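Long-range contacts in putative 5-dehydro-2-deoxygluconokinase (Bacillus halodurans C-125, PDB 2QCV), which probably phosphorylates 5-dehydro-2-deoxy-D-gluconate with ATP, as a PfkB-family kinase in the breakdown of myo-inositol: residues F63-D69 / N89-Q94; D123-P128 / K151-A157; R19-D23 / H72-I76; L14-A20 / G45-V51. All blocks are in the same frame, centred on the assembly; numbering follows the deposited sequence.

Contact 1 (F63-D69 / N89-Q94); sequences FIGKIAD and NLVVDQ
A beta-alpha-beta unit closes here: strand 61-67 lies parallel to strand 90-92 after the chain has crossed through helix 71-82, with Gly65, Lys66 and Ile67 paired to Leu90, Val91 and Val92. Val91 N donates to Gly65 O at 2.8 Å, Ile67 N to Val91 O at 2.9 Å, and Asp93 N to Ile67 O at 2.8 Å. The last bond is straight, 180° at the hydrogen, and carries the pairing just beyond the strand. On the face of the sheet turned to helix 71-82, Leu90 CD2 comes obliquely against Phe63 CD2 at 3.4 Å, and Gly65, lacking a side chain, lets the phenylalanine ring lie there. Leu90 CD1 meets Ile67 CD1 at 4.1 Å, the two side chains at roughly a right angle. Strand 90-92 is the outermost strand, within the chain, of the large mainly parallel sheet of the ribokinase-like fold. On the other face Lys66 bends at chi3 (-80°), which lays CE against Val91 CG1 (3.7 Å) and turns NZ toward Tyr125 O and the carboxylate of Glu130. A water 2.9 Å from Lys66 NZ links it to Asp93 OD2, which is also hydrogen-bonded to His97 ND1. A methionine in place of Lys66 would probably leave Glu130 without its positive mate and Tyr125 O without this donor.

Contact 2 (D123-P128 / K151-A157); sequences DLYLSP and KSPSREA
The peptide bond before Pro153 is cis, and just after this turn Ser154 N reaches across to Leu124 O at 3.1 Å. That bond is bent, 138° at the hydrogen, and the donor stands 38° out of the carbonyl plane. The Pro153 ring wedges against the loop carbonyls: its CD sits 3.2 Å from Leu124 O and its CG 3.4 Å from Leu126 O, and CD also meets Tyr125 CD1 obliquely. Leu126 O lies near the Ser154 amide too, but at an angle too poor for a bond; both carbonyls may still ease the positive end of helix 154-167. Ser154 turns OG anti to its own amide nitrogen (chi1 174°), and there a water 2.7 Å from Ser154 OG bridges it to Asp123 O; Ala148 O is a further partner of the hydroxyl. Farther along the helix, Ala157 CB fits against Leu126 CG at 3.9 Å, while the ring of Pro128 lies alongside Glu156, CG to CB 3.7 Å, the two side chains pointing the same way. Glu156 continues to Tyr192 of the second subunit, so this end of the contact borders a subunit interface. The turn follows strand 139-145, and strand-to-helix connections of this sort, at the carboxyl ends of parallel strands, are characteristic of alpha/beta folds such as the ribokinase-like one; here the connection meets the loop after strand 111-117.

Contact 3 (R19-D23 / H72-I76); sequences RACID and HGRFI
Ile76 N donates to His72 O at 3.0 Å, a bond of helix 71-82 that places both side chains on the flank looking at Ile22 and Ala20. Between them and Phe75 they receive Ile22, whose CG1 and terminal CD1 do different work. Ile22 CG1 lies over one face of the His72 imidazole, 4.2 Å from the ring centroid and 25° off its normal, a CH-pi contact displaced toward the rim. Ile22 CD1 goes to the edge of the Phe75 ring, 3.7 Å from Phe75 CD2, and rests also on Ile76 CG1. Strand 21-26, to which Ile22 belongs, is part of the small four-stranded sheet that projects from the alpha/beta domain in PfkB kinases, and the helix runs across it almost perpendicularly (89° between segments). Ile76 spreads its branches toward the start of that strand: CG2 meets Ala20 CB at 3.7 Å, while CD1 lies 3.6 Å from Ala20 O and close to Cys21 O. An alanine in place of Ile76 is likely to open a gap there, costing Ala20 CB its contact with the CG2 methyl and leaving the end of Ile22 less firmly held. His72 also meets Phe103 of the third subunit edge-to-face, and Phe75 packs on Met37 of that same neighbouring subunit.

Contact 4 (L14-A20 / G45-V51); sequences LIAIGRA and GSPANIV
Ala16 CB and Val51 CG1 sit only 3.5 Å apart, tighter than usual for two carbons; this pair belongs to the tight middle of the contact, where strand 14-17 runs nearly antiparallel to helix 46-51. The valine places CG1 anti to its carbonyl carbon (chi1 -61°), which brings the methyl onto the alanine. Pro47 fills the next position, its CB 3.8 Å from Ala16 CB and its CG 3.4 Å from Arg19 N. The buried Ile17 O faces this proline and has no polar partner in the model. At the strand's start the fit is slacker: Leu14 CD1 is 4.1 Å from Ile50 CG2, the side chains about perpendicular. The Gly45 end lies nearer solvent, Gly45 and Arg19 being partly exposed. Ala48, buried beside them, gives only a weak bond from N to Arg19 O at 3.5 Å. Gly45 is the N-cap of the helix, and the Arg19 carbonyl passes so near that a CB on residue Gly45 would collide with it. This turn belongs to the glycine-rich Gly-Gly-Ser-Pro sequence near the amino end of PfkB kinases; Ser46 bonds to Asp273, and the Arg19 side chain leads away to Asp123. Strand 12-17 lies in the large sheet between strands 61-67 and 139-145, and helix 46-56 packs over it, with Met80 of helix 71-82 touching both Ala48 and Val51.

Strands 12-17 and 61-67 are neighbours in the large sheet, so contacts 1 and 4 meet directly, Ile64 N lying 2.8 Å from Ala16 O. Helix 71-82 joins contact 1 to contact 3, whose centres are about 10 Å apart. Contacts 3 and 4 share Arg19 and Ala20, where the chain leaves the large sheet for the small one, and the Arg19 NE to Asp123 OD2 salt bridge of 2.7 Å ties both to contact 2. Val91 CG1 of contact 1 packs 3.9 Å from Leu126 CD1 of contact 2. Bound triethylene glycol, probably from crystallisation, lies about 4 Å from the Ser46 side chain in contact 4.

Contact 1 (F63-D69 / N89-Q94)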
loop_
_atom_site.group_PDB
_atom_site.type_symbol
_atom_site.label_atom_id
_atom_site.label_comp_id
_atom_site.label_asym_id
_atom_site.label_seq_id
_atom_site.Cartn_x
_atom_site.Cartn_y
_atom_site.Cartn_z
ATOM N N PHE A 63 -5.128 -16.788 -25.697
ATOM C CA PHE A 63 -5.340 -15.924 -24.541
ATOM C C PHE A 63 -4.005 -15.459 -23.966
ATOM O O PHE A 63 -3.055 -16.249 -23.859
ATOM C CB PHE A 63 -6.150 -16.653 -23.439
ATOM C CG PHE A 63 -6.851 -15.715 -22.468
ATOM C CD1 PHE A 63 -8.039 -15.149 -22.785
ATOM C CD2 PHE A 63 -6.295 -15.412 -21.247
ATOM C CE1 PHE A 63 -8.694 -14.291 -21.896
ATOM C CE2 PHE A 63 -6.924 -14.554 -20.389
ATOM C CZ PHE A 63 -8.140 -13.991 -20.724
ATOM N N ILE A 64 -3.967 -14.189 -23.591
ATOM C CA ILE A 64 -2.851 -13.592 -22.843
ATOM C C ILE A 64 -3.402 -13.144 -21.516
ATOM O O ILE A 64 -4.232 -12.233 -21.440
ATOM C CB ILE A 64 -2.178 -12.416 -23.582
ATOM C CG1 ILE A 64 -1.664 -12.887 -24.966
ATOM C CG2 ILE A 64 -1.009 -11.825 -22.735
ATOM C CD1 ILE A 64 -1.322 -11.754 -25.914
ATOM N N GLY A 65 -2.987 -13.815 -20.443
ATOM C CA GLY A 65 -3.438 -13.400 -19.124
ATOM C C GLY A 65 -2.648 -14.048 -18.003
ATOM O O GLY A 65 -1.890 -14.992 -18.235
ATOM N N LYS A 66 -2.825 -13.505 -16.806
ATOM C CA LYS A 66 -2.166 -14.006 -15.619
ATOM C C LYS A 66 -3.171 -14.658 -14.699
ATOM O O LYS A 66 -4.284 -14.142 -14.494
ATOM C CB LYS A 66 -1.415 -12.907 -14.918
ATOM C CG LYS A 66 -0.687 -13.325 -13.645
ATOM C CD LYS A 66 0.393 -12.334 -13.205
ATOM C CE LYS A 66 1.700 -12.496 -14.009
ATOM N NZ LYS A 66 2.712 -11.420 -13.639
ATOM N N ILE A 67 -2.760 -15.813 -14.188
ATOM C CA ILE A 67 -3.589 -16.641 -13.309
ATOM C C ILE A 67 -2.835 -16.942 -11.991
ATOM O O ILE A 67 -1.609 -16.902 -11.933
ATOM C CB ILE A 67 -4.011 -17.973 -14.002
ATOM C CG1 ILE A 67 -2.795 -18.796 -14.446
ATOM C CG2 ILE A 67 -4.973 -17.704 -15.170
ATOM C CD1 ILE A 67 -3.087 -20.233 -14.992
ATOM N N ALA A 68 -3.584 -17.244 -10.943
ATOM C CA ALA A 68 -3.018 -17.551 -9.615
ATOM C C ALA A 68 -2.348 -18.927 -9.615
ATOM O O ALA A 68 -2.697 -19.820 -10.383
ATOM C CB ALA A 68 -4.142 -17.490 -8.549
ATOM N N ASP A 69 -1.365 -19.076 -8.759
ATOM C CA ASP A 69 -0.681 -20.348 -8.539
ATOM C C ASP A 69 -1.409 -21.143 -7.489
ATOM O O ASP A 69 -0.891 -21.361 -6.379
ATOM C CB ASP A 69 0.729 -20.049 -8.079
ATOM C CG ASP A 69 1.613 -21.262 -8.056
ATOM O OD1 ASP A 69 1.297 -22.265 -8.725
ATOM O OD2 ASP A 69 2.616 -21.196 -7.337
ATOM N N ASN A 89 0.003 -19.057 -23.338
ATOM C CA ASN A 89 0.432 -17.724 -22.894
ATOM C C ASN A 89 -0.322 -17.250 -21.649
ATOM O O ASN A 89 -0.406 -16.051 -21.327
ATOM C CB ASN A 89 0.306 -16.740 -24.070
ATOM C CG ASN A 89 1.505 -16.814 -25.023
ATOM O OD1 ASN A 89 2.231 -15.841 -25.148
ATOM N ND2 ASN A 89 1.716 -17.975 -25.692
ATOM N N LEU A 90 -0.875 -18.214 -20.911
ATOM C CA LEU A 90 -1.325 -17.945 -19.577
ATOM C C LEU A 90 -0.087 -17.984 -18.711
ATOM O O LEU A 90 0.712 -18.915 -18.795
ATOM C CB LEU A 90 -2.300 -18.983 -19.096
ATOM C CG LEU A 90 -3.670 -19.014 -19.685
ATOM C CD1 LEU A 90 -4.524 -20.013 -18.846
ATOM C CD2 LEU A 90 -4.282 -17.643 -19.682
ATOM N N VAL A 91 0.117 -16.961 -17.914
ATOM C CA VAL A 91 1.289 -16.906 -17.062
ATOM C C VAL A 91 0.859 -17.086 -15.617
ATOM O O VAL A 91 -0.125 -16.500 -15.168
ATOM C CB VAL A 91 2.102 -15.593 -17.279
ATOM C CG1 VAL A 91 1.221 -14.367 -17.201
ATOM C CG2 VAL A 91 3.263 -15.478 -16.270
ATOM N N VAL A 92 1.619 -17.880 -14.872
ATOM C CA VAL A 92 1.281 -18.111 -13.461
ATOM C C VAL A 92 1.965 -17.082 -12.565
ATOM O O VAL A 92 3.181 -16.879 -12.596
ATOM C CB VAL A 92 1.614 -19.523 -13.017
ATOM C CG1 VAL A 92 1.251 -19.741 -11.541
ATOM C CG2 VAL A 92 0.911 -20.499 -13.892
ATOM N N ASP A 93 1.156 -16.391 -11.788
ATOM C CA ASP A 93 1.622 -15.376 -10.857
ATOM C C ASP A 93 2.484 -16.038 -9.794
ATOM O O ASP A 93 2.119 -17.075 -9.262
ATOM C CB ASP A 93 0.427 -14.707 -10.197
ATOM C CG ASP A 93 0.815 -13.640 -9.187
ATOM O OD1 ASP A 93 1.032 -13.959 -7.997
ATOM O OD2 ASP A 93 0.871 -12.453 -9.573
ATOM N N GLN A 94 3.630 -15.439 -9.511
ATOM C CA GLN A 94 4.571 -16.002 -8.538
ATOM C C GLN A 94 4.707 -15.124 -7.292
ATOM O O GLN A 94 5.689 -15.283 -6.557
ATOM C CB GLN A 94 5.967 -16.206 -9.170
ATOM C CG GLN A 94 6.022 -17.110 -10.418
ATOM C CD GLN A 94 5.611 -18.557 -10.147
ATOM O OE1 GLN A 94 5.836 -19.098 -9.065
ATOM N NE2 GLN A 94 5.006 -19.188 -11.142
HETATM O O HOH W 1 -2.800 -18.755 -23.771
HETATM O O HOH W 2 3.032 -11.455 -10.777
HETATM O O HOH W 3 -0.815 -16.659 -7.190
#

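Contact 2 (D123-P128 / K151-A157)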
loop_
_atom_site.group_PDB
_atom_site.type_symbol
_atom_site.label_atom_id
_atom_site.label_comp_id
_atom_site.label_asym_id
_atom_site.label_seq_id
_atom_site.Cartn_x
_atom_site.Cartn_y
_atom_site.Cartn_z
ATOM N N ASP A 123 -4.911 -11.243 -12.295
ATOM C CA ASP A 123 -5.011 -10.807 -13.702
ATOM C C ASP A 123 -4.488 -9.392 -13.946
ATOM O O ASP A 123 -4.101 -9.073 -15.063
ATOM C CB ASP A 123 -6.391 -10.995 -14.268
ATOM C CG ASP A 123 -7.440 -10.103 -13.609
ATOM O OD1 ASP A 123 -7.503 -8.913 -13.941
ATOM O OD2 ASP A 123 -8.257 -10.633 -12.845
ATOM N N LEU A 124 -4.471 -8.584 -12.894
ATOM C CA LEU A 124 -4.029 -7.200 -12.985
ATOM C C LEU A 124 -2.514 -7.074 -12.955
ATOM O O LEU A 124 -2.007 -6.010 -13.262
ATOM C CB LEU A 124 -4.653 -6.358 -11.862
ATOM C CG LEU A 124 -6.185 -6.200 -11.916
ATOM C CD1 LEU A 124 -6.673 -5.427 -10.649
ATOM C CD2 LEU A 124 -6.595 -5.534 -13.190
ATOM N N TYR A 125 -1.802 -8.157 -12.629
ATOM C CA TYR A 125 -0.346 -8.176 -12.610
ATOM C C TYR A 125 0.299 -8.691 -13.896
ATOM O O TYR A 125 1.499 -8.859 -13.937
ATOM C CB TYR A 125 0.140 -8.968 -11.383
ATOM C CG TYR A 125 -0.098 -8.145 -10.156
ATOM C CD1 TYR A 125 0.827 -7.174 -9.798
ATOM C CD2 TYR A 125 -1.288 -8.230 -9.434
ATOM C CE1 TYR A 125 0.622 -6.356 -8.739
ATOM C CE2 TYR A 125 -1.509 -7.402 -8.324
ATOM C CZ TYR A 125 -0.547 -6.466 -7.995
ATOM O OH TYR A 125 -0.695 -5.630 -6.921
ATOM N N LEU A 126 -0.494 -8.955 -14.927
ATOM C CA LEU A 126 0.052 -9.202 -16.251
ATOM C C LEU A 126 0.881 -7.970 -16.614
ATOM O O LEU A 126 0.445 -6.827 -16.408
ATOM C CB LEU A 126 -1.071 -9.406 -17.293
ATOM C CG LEU A 126 -0.667 -9.654 -18.741
ATOM C CD1 LEU A 126 -0.012 -11.065 -18.869
ATOM C CD2 LEU A 126 -1.899 -9.439 -19.692
ATOM N N SER A 127 2.079 -8.207 -17.087
ATOM C CA SER A 127 3.046 -7.148 -17.293
ATOM C C SER A 127 3.504 -7.141 -18.748
ATOM O O SER A 127 3.395 -8.151 -19.442
ATOM C CB SER A 127 4.232 -7.337 -16.348
ATOM O OG SER A 127 5.042 -8.400 -16.823
ATOM N N PRO A 128 4.036 -6.000 -19.223
ATOM C CA PRO A 128 4.561 -5.961 -20.612
ATOM C C PRO A 128 5.555 -7.069 -20.983
ATOM O O PRO A 128 5.490 -7.599 -22.099
ATOM C CB PRO A 128 5.232 -4.595 -20.666
ATOM C CG PRO A 128 4.473 -3.746 -19.720
ATOM C CD PRO A 128 4.124 -4.671 -18.558
ATOM N N LYS A 151 -5.837 -0.962 -14.179
ATOM C CA LYS A 151 -4.716 -0.861 -13.260
ATOM C C LYS A 151 -3.447 -1.272 -13.986
ATOM O O LYS A 151 -3.472 -2.153 -14.817
ATOM C CB LYS A 151 -4.884 -1.833 -12.053
ATOM C CG LYS A 151 -6.025 -1.588 -11.091
ATOM C CD LYS A 151 -5.788 -0.371 -10.204
ATOM C CE LYS A 151 -7.119 0.072 -9.546
ATOM N NZ LYS A 151 -7.079 1.507 -9.116
ATOM N N SER A 152 -2.339 -0.661 -13.602
ATOM C CA SER A 152 -1.014 -1.181 -13.922
ATOM C C SER A 152 -0.642 -2.399 -13.057
ATOM O O SER A 152 -1.025 -2.452 -11.883
ATOM C CB SER A 152 0.009 -0.070 -13.688
ATOM O OG SER A 152 -0.259 1.061 -14.521
ATOM N N PRO A 153 0.196 -3.312 -13.569
ATOM C CA PRO A 153 0.836 -3.300 -14.884
ATOM C C PRO A 153 0.018 -3.806 -16.030
ATOM O O PRO A 153 0.471 -3.715 -17.174
ATOM C CB PRO A 153 2.053 -4.198 -14.701
ATOM C CG PRO A 153 1.650 -5.154 -13.652
ATOM C CD PRO A 153 0.735 -4.405 -12.725
ATOM N N SER A 154 -1.173 -4.328 -15.770
ATOM C CA SER A 154 -2.029 -4.832 -16.859
ATOM C C SER A 154 -2.245 -3.765 -17.932
ATOM O O SER A 154 -2.192 -4.057 -19.149
ATOM C CB SER A 154 -3.384 -5.338 -16.307
ATOM O OG SER A 154 -4.247 -5.683 -17.389
ATOM N N ARG A 155 -2.522 -2.527 -17.508
ATOM C CA ARG A 155 -2.738 -1.408 -18.439
ATOM C C ARG A 155 -1.617 -1.299 -19.485
ATOM O O ARG A 155 -1.895 -1.205 -20.692
ATOM C CB ARG A 155 -2.919 -0.112 -17.613
ATOM C CG ARG A 155 -2.970 1.237 -18.317
ATOM C CD ARG A 155 -2.974 2.337 -17.235
ATOM N NE ARG A 155 -4.257 2.302 -16.561
ATOM C CZ ARG A 155 -4.595 2.996 -15.487
ATOM N NH1 ARG A 155 -3.761 3.852 -14.948
ATOM N NH2 ARG A 155 -5.823 2.893 -15.014
ATOM N N GLU A 156 -0.360 -1.355 -19.037
ATOM C CA GLU A 156 0.802 -1.273 -19.955
ATOM C C GLU A 156 0.992 -2.534 -20.798
ATOM O O GLU A 156 1.425 -2.449 -21.962
ATOM C CB GLU A 156 2.104 -0.974 -19.204
ATOM C CG GLU A 156 2.096 0.302 -18.489
ATOM C CD GLU A 156 1.367 0.243 -17.147
ATOM O OE1 GLU A 156 1.707 -0.605 -16.356
ATOM O OE2 GLU A 156 0.560 1.114 -16.878
ATOM N N ALA A 157 0.667 -3.699 -20.228
ATOM C CA ALA A 157 0.665 -4.928 -20.984
ATOM C C ALA A 157 -0.316 -4.817 -22.155
ATOM O O ALA A 157 0.001 -5.216 -23.273
ATOM C CB ALA A 157 0.282 -6.160 -20.075
HETATM O O HOH W 4 -5.833 -7.897 -17.068
#

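Contact 3 (R19-D23 / H72-I76)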
loop_
_atom_site.group_PDB
_atom_site.type_symbol
_atom_site.label_atom_id
_atom_site.label_comp_id
_atom_site.label_asym_id
_atom_site.label_seq_id
_atom_site.Cartn_x
_atom_site.Cartn_y
_atom_site.Cartn_z
ATOM N N ARG A 19 -8.602 -10.504 -18.246
ATOM C CA ARG A 19 -9.035 -11.295 -17.085
ATOM C C ARG A 19 -9.662 -12.632 -17.428
ATOM O O ARG A 19 -10.637 -12.713 -18.205
ATOM C CB ARG A 19 -10.078 -10.506 -16.282
ATOM C CG ARG A 19 -10.688 -11.260 -15.117
ATOM C CD ARG A 19 -11.515 -10.274 -14.239
ATOM N NE ARG A 19 -10.578 -9.406 -13.536
ATOM C CZ ARG A 19 -10.848 -8.198 -13.043
ATOM N NH1 ARG A 19 -12.075 -7.684 -13.102
ATOM N NH2 ARG A 19 -9.870 -7.525 -12.452
ATOM N N ALA A 20 -9.160 -13.664 -16.752
ATOM C CA ALA A 20 -9.837 -14.947 -16.614
ATOM C C ALA A 20 -9.946 -15.181 -15.114
ATOM O O ALA A 20 -8.929 -15.173 -14.397
ATOM C CB ALA A 20 -9.071 -16.073 -17.284
ATOM N N CYS A 21 -11.177 -15.290 -14.610
ATOM C CA CYS A 21 -11.354 -15.416 -13.180
ATOM C C CYS A 21 -12.395 -16.494 -12.864
ATOM O O CYS A 21 -12.745 -17.303 -13.708
ATOM C CB CYS A 21 -11.729 -14.049 -12.601
ATOM S SG CYS A 21 -13.244 -13.462 -13.183
ATOM N N ILE A 22 -12.830 -16.525 -11.616
ATOM C CA ILE A 22 -13.860 -17.462 -11.160
ATOM C C ILE A 22 -15.177 -16.739 -10.982
ATOM O O ILE A 22 -15.266 -15.726 -10.280
ATOM C CB ILE A 22 -13.466 -18.102 -9.831
ATOM C CG1 ILE A 22 -12.153 -18.896 -10.006
ATOM C CG2 ILE A 22 -14.618 -19.051 -9.277
ATOM C CD1 ILE A 22 -12.310 -20.057 -10.979
ATOM N N ASP A 23 -16.210 -17.297 -11.589
ATOM C CA ASP A 23 -17.580 -16.907 -11.299
ATOM C C ASP A 23 -18.192 -17.981 -10.384
ATOM O O ASP A 23 -18.033 -19.195 -10.601
ATOM C CB ASP A 23 -18.403 -16.809 -12.568
ATOM C CG ASP A 23 -18.129 -15.541 -13.373
ATOM O OD1 ASP A 23 -17.319 -14.688 -12.959
ATOM O OD2 ASP A 23 -18.745 -15.432 -14.441
ATOM N N HIS A 72 -7.676 -22.440 -8.150
ATOM C CA HIS A 72 -8.532 -21.673 -9.028
ATOM C C HIS A 72 -7.821 -21.370 -10.373
ATOM O O HIS A 72 -8.409 -21.534 -11.435
ATOM C CB HIS A 72 -8.987 -20.388 -8.341
ATOM C CG HIS A 72 -10.038 -20.596 -7.299
ATOM N ND1 HIS A 72 -10.835 -21.718 -7.254
ATOM C CD2 HIS A 72 -10.473 -19.786 -6.304
ATOM C CE1 HIS A 72 -11.674 -21.620 -6.237
ATOM N NE2 HIS A 72 -11.491 -20.448 -5.659
ATOM N N GLY A 73 -6.567 -20.960 -10.317
ATOM C CA GLY A 73 -5.806 -20.740 -11.541
ATOM C C GLY A 73 -5.689 -22.023 -12.345
ATOM O O GLY A 73 -5.841 -22.006 -13.533
ATOM N N ARG A 74 -5.426 -23.155 -11.697
ATOM C CA ARG A 74 -5.286 -24.406 -12.441
ATOM C C ARG A 74 -6.591 -24.876 -13.044
ATOM O O ARG A 74 -6.603 -25.442 -14.141
ATOM C CB ARG A 74 -4.665 -25.495 -11.586
ATOM C CG ARG A 74 -3.274 -25.156 -11.180
ATOM C CD ARG A 74 -2.567 -26.312 -10.527
ATOM N NE ARG A 74 -3.075 -26.653 -9.192
ATOM C CZ ARG A 74 -2.670 -26.096 -8.049
ATOM N NH1 ARG A 74 -1.757 -25.143 -8.025
ATOM N NH2 ARG A 74 -3.174 -26.527 -6.910
ATOM N N PHE A 75 -7.702 -24.633 -12.355
ATOM C CA PHE A 75 -9.001 -24.891 -12.946
ATOM C C PHE A 75 -9.257 -24.065 -14.205
ATOM O O PHE A 75 -9.762 -24.590 -15.210
ATOM C CB PHE A 75 -10.125 -24.656 -11.946
ATOM C CG PHE A 75 -11.473 -24.572 -12.575
ATOM C CD1 PHE A 75 -12.112 -25.707 -13.053
ATOM C CD2 PHE A 75 -12.109 -23.322 -12.719
ATOM C CE1 PHE A 75 -13.345 -25.614 -13.662
ATOM C CE2 PHE A 75 -13.350 -23.221 -13.315
ATOM C CZ PHE A 75 -13.976 -24.352 -13.786
ATOM N N ILE A 76 -8.951 -22.778 -14.133
ATOM C CA ILE A 76 -9.151 -21.867 -15.268
ATOM C C ILE A 76 -8.335 -22.389 -16.454
ATOM O O ILE A 76 -8.861 -22.513 -17.554
ATOM C CB ILE A 76 -8.732 -20.422 -14.931
ATOM C CG1 ILE A 76 -9.774 -19.716 -14.035
ATOM C CG2 ILE A 76 -8.564 -19.580 -16.203
ATOM C CD1 ILE A 76 -9.248 -18.553 -13.212
#

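Contact 4 (L14-A20 / G45-V51)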
loop_
_atom_site.group_PDB
_atom_site.type_symbol
_atom_site.label_atom_id
_atom_site.label_comp_id
_atom_site.label_asym_id
_atom_site.label_seq_id
_atom_site.Cartn_x
_atom_site.Cartn_y
_atom_site.Cartn_z
ATOM N N LEU A 14 -8.773 -15.465 -32.994
ATOM C CA LEU A 14 -8.649 -14.384 -32.044
ATOM C C LEU A 14 -7.768 -14.794 -30.877
ATOM O O LEU A 14 -7.674 -15.991 -30.527
ATOM C CB LEU A 14 -10.007 -13.914 -31.534
ATOM C CG LEU A 14 -10.782 -14.735 -30.527
ATOM C CD1 LEU A 14 -11.908 -13.860 -29.957
ATOM C CD2 LEU A 14 -11.347 -16.014 -31.177
ATOM N N ILE A 15 -7.088 -13.791 -30.325
ATOM C CA ILE A 15 -6.396 -13.878 -29.055
ATOM C C ILE A 15 -6.942 -12.724 -28.215
ATOM O O ILE A 15 -6.991 -11.574 -28.687
ATOM C CB ILE A 15 -4.873 -13.734 -29.227
ATOM C CG1 ILE A 15 -4.328 -14.971 -29.925
ATOM C CG2 ILE A 15 -4.188 -13.556 -27.847
ATOM C CD1 ILE A 15 -2.816 -14.836 -30.301
ATOM N N ALA A 16 -7.414 -13.033 -27.017
ATOM C CA ALA A 16 -7.908 -12.013 -26.089
ATOM C C ALA A 16 -6.890 -11.797 -24.987
ATOM O O ALA A 16 -6.093 -12.686 -24.656
ATOM C CB ALA A 16 -9.236 -12.406 -25.504
ATOM N N ILE A 17 -6.919 -10.595 -24.422
ATOM C CA ILE A 17 -5.996 -10.210 -23.357
ATOM C C ILE A 17 -6.799 -9.610 -22.219
ATOM O O ILE A 17 -7.660 -8.764 -22.423
ATOM C CB ILE A 17 -4.870 -9.234 -23.855
ATOM C CG1 ILE A 17 -3.912 -8.840 -22.737
ATOM C CG2 ILE A 17 -5.430 -8.001 -24.552
ATOM C CD1 ILE A 17 -2.551 -8.296 -23.242
ATOM N N GLY A 18 -6.510 -10.112 -21.016
ATOM C CA GLY A 18 -7.008 -9.527 -19.785
ATOM C C GLY A 18 -7.384 -10.612 -18.782
ATOM O O GLY A 18 -6.581 -11.489 -18.488
ATOM N N ARG A 19 -8.602 -10.504 -18.246
ATOM C CA ARG A 19 -9.035 -11.295 -17.085
ATOM C C ARG A 19 -9.662 -12.632 -17.428
ATOM O O ARG A 19 -10.637 -12.713 -18.205
ATOM C CB ARG A 19 -10.078 -10.506 -16.282
ATOM C CG ARG A 19 -10.688 -11.260 -15.117
ATOM C CD ARG A 19 -11.515 -10.274 -14.239
ATOM N NE ARG A 19 -10.578 -9.406 -13.536
ATOM C CZ ARG A 19 -10.848 -8.198 -13.043
ATOM N NH1 ARG A 19 -12.075 -7.684 -13.102
ATOM N NH2 ARG A 19 -9.870 -7.525 -12.452
ATOM N N ALA A 20 -9.160 -13.664 -16.752
ATOM C CA ALA A 20 -9.837 -14.947 -16.614
ATOM C C ALA A 20 -9.946 -15.181 -15.114
ATOM O O ALA A 20 -8.929 -15.173 -14.397
ATOM C CB ALA A 20 -9.071 -16.073 -17.284
ATOM N N GLY A 45 -14.939 -13.600 -16.411
ATOM C CA GLY A 45 -14.065 -12.544 -16.881
ATOM C C GLY A 45 -14.432 -12.331 -18.321
ATOM O O GLY A 45 -14.520 -13.290 -19.102
ATOM N N SER A 46 -14.637 -11.070 -18.698
ATOM C CA SER A 46 -15.082 -10.761 -20.079
ATOM C C SER A 46 -14.238 -11.366 -21.222
ATOM O O SER A 46 -14.799 -12.080 -22.048
ATOM C CB SER A 46 -15.269 -9.260 -20.256
ATOM O OG SER A 46 -15.459 -8.972 -21.619
ATOM N N PRO A 47 -12.908 -11.100 -21.285
ATOM C CA PRO A 47 -12.173 -11.731 -22.387
ATOM C C PRO A 47 -12.108 -13.259 -22.357
ATOM O O PRO A 47 -12.106 -13.876 -23.408
ATOM C CB PRO A 47 -10.783 -11.102 -22.319
ATOM C CG PRO A 47 -10.678 -10.508 -20.979
ATOM C CD PRO A 47 -12.050 -10.233 -20.465
ATOM N N ALA A 48 -12.042 -13.860 -21.178
ATOM C CA ALA A 48 -12.160 -15.302 -21.025
ATOM C C ALA A 48 -13.471 -15.845 -21.582
ATOM O O ALA A 48 -13.497 -16.828 -22.353
ATOM C CB ALA A 48 -11.958 -15.712 -19.504
ATOM N N ASN A 49 -14.580 -15.227 -21.195
ATOM C CA ASN A 49 -15.885 -15.612 -21.702
ATOM C C ASN A 49 -15.953 -15.502 -23.216
ATOM O O ASN A 49 -16.580 -16.330 -23.888
ATOM C CB ASN A 49 -16.984 -14.700 -21.128
ATOM C CG ASN A 49 -17.272 -14.961 -19.708
ATOM O OD1 ASN A 49 -16.951 -16.038 -19.162
ATOM N ND2 ASN A 49 -17.888 -13.953 -19.054
ATOM N N ILE A 50 -15.345 -14.451 -23.753
ATOM C CA ILE A 50 -15.400 -14.223 -25.201
ATOM C C ILE A 50 -14.626 -15.354 -25.909
ATOM O O ILE A 50 -15.115 -15.915 -26.891
ATOM C CB ILE A 50 -14.869 -12.824 -25.608
ATOM C CG1 ILE A 50 -15.831 -11.749 -25.104
ATOM C CG2 ILE A 50 -14.719 -12.697 -27.166
ATOM C CD1 ILE A 50 -15.307 -10.303 -25.281
ATOM N N VAL A 51 -13.450 -15.708 -25.416
ATOM C CA VAL A 51 -12.700 -16.805 -26.068
ATOM C C VAL A 51 -13.331 -18.186 -25.866
ATOM O O VAL A 51 -13.287 -18.996 -26.773
ATOM C CB VAL A 51 -11.180 -16.859 -25.789
ATOM C CG1 VAL A 51 -10.503 -15.548 -26.305
ATOM C CG2 VAL A 51 -10.848 -17.181 -24.326
#